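Local coordinates for protein ubiquitin (Sulfolobus solfataricus, PDB 4WWM) that probably acts as a ubiquitin-like, Urm1-type modifier that is conjugated to other proteins and may link them to the archaeal proteasome pathway, at residues K32-K36 / K37-L41. Numbering follows the deposited sequence.
Sequences KIDSK and KHLIL
The carboxylate of D34 gathers three successive backbone amides, those of L39, I40 and L41. D34 OD1 takes L39 N at 2.6 Å through its syn lone pair. D34 OD1 also accepts I40 N at 3.1 Å, from above the carboxylate plane, 45° out of it. D34 OD2 accepts L41 N at 2.8 Å, again from above the plane, and has a second, weak bond to I40 N. The side chain gets there because CG stands anti to the backbone N (chi1 -159°), and these bonds fix the rotation of the carboxylate. D34 O receives H38 N at 3.1 Å in a nearly straight bond (169°) and K37 N in a weak one. D34 is the first residue to leave helical geometry, so both of its acceptor groups hold the turn that follows. A water bridges I33 O and K37 NZ. I40 CG1 lies 3.4 Å from D34 CG, and the two side chains run alongside each other, pointing opposite ways. L41 CB lies 3.2 Å from D34 OD2, beside the bond from L41 N. F14 of helix 10-14 touches I33, D34, K37 and L39, while L30 packs on I40 and L41. With an alanine at D34, the amides of L39, I40 and L41 would probably lose their shared acceptor, and the loop could shift. The buried carboxylate is met by three amides of one turn, which probably favour the anion. The bonds themselves tie the end of helix 26-33, part of the ubiquitin-like beta-grasp fold of the Urm1 family, to the loop toward strand 51-55.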
ATOM      1  N   LYS A  32      -6.204  -0.886   6.128  1.00 20.26           N
ATOM      2  CA  LYS A  32      -7.232   0.145   6.018  1.00 18.70           C
ATOM      3  C   LYS A  32      -7.663   0.330   4.565  1.00 21.87           C
ATOM      4  O   LYS A  32      -8.842   0.529   4.281  1.00 20.28           O
ATOM      5  CB  LYS A  32      -6.737   1.477   6.587  1.00 21.89           C
ATOM      6  CG  LYS A  32      -7.744   2.618   6.425  1.00 41.96           C
ATOM      7  CD  LYS A  32      -7.340   3.865   7.199  1.00 33.60           C
ATOM      8  CE  LYS A  32      -7.487   3.672   8.700  1.00 36.74           C
ATOM      9  NZ  LYS A  32      -7.071   4.881   9.467  1.00 38.36           N
ATOM     10  N   ILE A  33      -6.698   0.269   3.655  1.00 20.76           N
ATOM     11  CA  ILE A  33      -6.971   0.376   2.230  1.00 19.98           C
ATOM     12  C   ILE A  33      -7.723  -0.859   1.730  1.00 19.96           C
ATOM     13  O   ILE A  33      -8.700  -0.747   0.982  1.00 20.03           O
ATOM     14  CB  ILE A  33      -5.652   0.546   1.429  1.00 26.33           C
ATOM     15  CG1 ILE A  33      -4.972   1.872   1.783  1.00 26.60           C
ATOM     16  CG2 ILE A  33      -5.893   0.471  -0.073  1.00 31.69           C
ATOM     17  CD1 ILE A  33      -5.781   3.115   1.453  1.00 24.24           C
ATOM     18  N   ASP A  34      -7.268  -2.032   2.161  1.00 25.54           N
ATOM     19  CA  ASP A  34      -7.728  -3.306   1.615  1.00 28.20           C
ATOM     20  C   ASP A  34      -8.831  -3.943   2.460  1.00 32.24           C
ATOM     21  O   ASP A  34      -9.164  -5.118   2.276  1.00 33.96           O
ATOM     22  CB  ASP A  34      -6.542  -4.266   1.508  1.00 22.79           C
ATOM     23  CG  ASP A  34      -6.776  -5.387   0.515  1.00 22.73           C
ATOM     24  OD1 ASP A  34      -7.339  -5.124  -0.566  1.00 24.82           O
ATOM     25  OD2 ASP A  34      -6.375  -6.531   0.813  1.00 26.19           O
ATOM     26  N   SER A  35      -9.398  -3.152   3.368  1.00 27.23           N
ATOM     27  CA  SER A  35     -10.264  -3.652   4.437  1.00 50.09           C
ATOM     28  C   SER A  35     -11.292  -4.696   3.994  1.00 45.44           C
ATOM     29  O   SER A  35     -11.172  -5.871   4.341  1.00 41.00           O
ATOM     30  CB  SER A  35     -10.991  -2.476   5.096  1.00 56.19           C
ATOM     31  OG  SER A  35     -11.744  -2.905   6.217  1.00 44.40           O
ATOM     32  N   LYS A  36     -12.291  -4.274   3.227  1.00 31.05           N
ATOM     33  CA  LYS A  36     -13.408  -5.156   2.889  1.00 41.55           C
ATOM     34  C   LYS A  36     -13.281  -5.746   1.492  1.00 29.08           C
ATOM     35  O   LYS A  36     -14.211  -6.380   0.992  1.00 33.03           O
ATOM     36  CB  LYS A  36     -14.731  -4.397   3.014  1.00 60.04           C
ATOM     37  CG  LYS A  36     -15.047  -3.956   4.436  1.00 70.76           C
ATOM     38  CD  LYS A  36     -16.409  -3.289   4.542  1.00 73.76           C
ATOM     39  CE  LYS A  36     -16.738  -2.942   5.988  1.00 83.65           C
ATOM     40  NZ  LYS A  36     -18.056  -2.262   6.130  1.00 86.36           N
ATOM     41  N   LYS A  37     -12.123  -5.549   0.869  1.00 25.75           N
ATOM     42  CA  LYS A  37     -11.931  -5.922  -0.526  1.00 22.85           C
ATOM     43  C   LYS A  37     -11.019  -7.138  -0.685  1.00 20.15           C
ATOM     44  O   LYS A  37     -11.296  -8.022  -1.495  1.00 18.89           O
ATOM     45  CB  LYS A  37     -11.363  -4.735  -1.304  1.00 21.55           C
ATOM     46  CG  LYS A  37     -12.288  -3.521  -1.341  1.00 24.39           C
ATOM     47  CD  LYS A  37     -11.585  -2.317  -1.946  1.00 23.55           C
ATOM     48  CE  LYS A  37     -12.552  -1.195  -2.284  1.00 27.58           C
ATOM     49  NZ  LYS A  37     -13.198  -0.631  -1.075  1.00 30.06           N
ATOM     50  N   HIS A  38      -9.941  -7.176   0.093  1.00 20.39           N
ATOM     51  CA  HIS A  38      -8.953  -8.251   0.008  1.00 18.42           C
ATOM     52  C   HIS A  38      -8.388  -8.363  -1.403  1.00 16.12           C
ATOM     53  O   HIS A  38      -8.289  -9.457  -1.962  1.00 14.26           O
ATOM     54  CB  HIS A  38      -9.561  -9.588   0.441  1.00 22.63           C
ATOM     55  CG  HIS A  38     -10.030  -9.602   1.860  1.00 36.68           C
ATOM     56  ND1 HIS A  38      -9.210  -9.964   2.909  1.00 48.82           N
ATOM     57  CD2 HIS A  38     -11.229  -9.296   2.410  1.00 51.50           C
ATOM     58  CE1 HIS A  38      -9.887  -9.884   4.040  1.00 59.10           C
ATOM     59  NE2 HIS A  38     -11.114  -9.480   3.764  1.00 58.93           N
ATOM     60  N   LEU A  39      -8.014  -7.221  -1.971  1.00 21.12           N
ATOM     61  CA  LEU A  39      -7.456  -7.172  -3.314  1.00 20.09           C
ATOM     62  C   LEU A  39      -5.932  -7.310  -3.307  1.00 19.37           C
ATOM     63  O   LEU A  39      -5.368  -7.938  -4.201  1.00 19.97           O
ATOM     64  CB  LEU A  39      -7.862  -5.865  -4.005  1.00 18.38           C
ATOM     65  CG  LEU A  39      -9.333  -5.767  -4.425  1.00 19.81           C
ATOM     66  CD1 LEU A  39      -9.683  -4.339  -4.813  1.00 18.95           C
ATOM     67  CD2 LEU A  39      -9.635  -6.717  -5.573  1.00 21.60           C
ATOM     68  N   ILE A  40      -5.272  -6.734  -2.304  1.00 18.71           N
ATOM     69  CA  ILE A  40      -3.811  -6.733  -2.257  1.00 18.63           C
ATOM     70  C   ILE A  40      -3.249  -7.553  -1.095  1.00 20.62           C
ATOM     71  O   ILE A  40      -2.059  -7.862  -1.077  1.00 23.67           O
ATOM     72  CB  ILE A  40      -3.259  -5.293  -2.176  1.00 16.86           C
ATOM     73  CG1 ILE A  40      -3.772  -4.582  -0.922  1.00 16.95           C
ATOM     74  CG2 ILE A  40      -3.655  -4.520  -3.429  1.00 18.66           C
ATOM     75  CD1 ILE A  40      -3.180  -3.202  -0.719  1.00 17.98           C
ATOM     76  N   LEU A  41      -4.101  -7.912  -0.138  1.00 21.66           N
ATOM     77  CA  LEU A  41      -3.690  -8.763   0.977  1.00 23.85           C
ATOM     78  C   LEU A  41      -4.414 -10.107   0.961  1.00 25.68           C
ATOM     79  O   LEU A  41      -5.623 -10.174   0.736  1.00 25.69           O
ATOM     80  CB  LEU A  41      -3.953  -8.069   2.318  1.00 24.27           C
ATOM     81  CG  LEU A  41      -3.251  -6.739   2.594  1.00 23.30           C
ATOM     82  CD1 LEU A  41      -3.583  -6.284   4.004  1.00 24.76           C
ATOM     83  CD2 LEU A  41      -1.745  -6.842   2.400  1.00 24.00           C
TER
HETATM   84  O   HOH W   1     -10.484   0.912  -0.330  1.00 22.17           O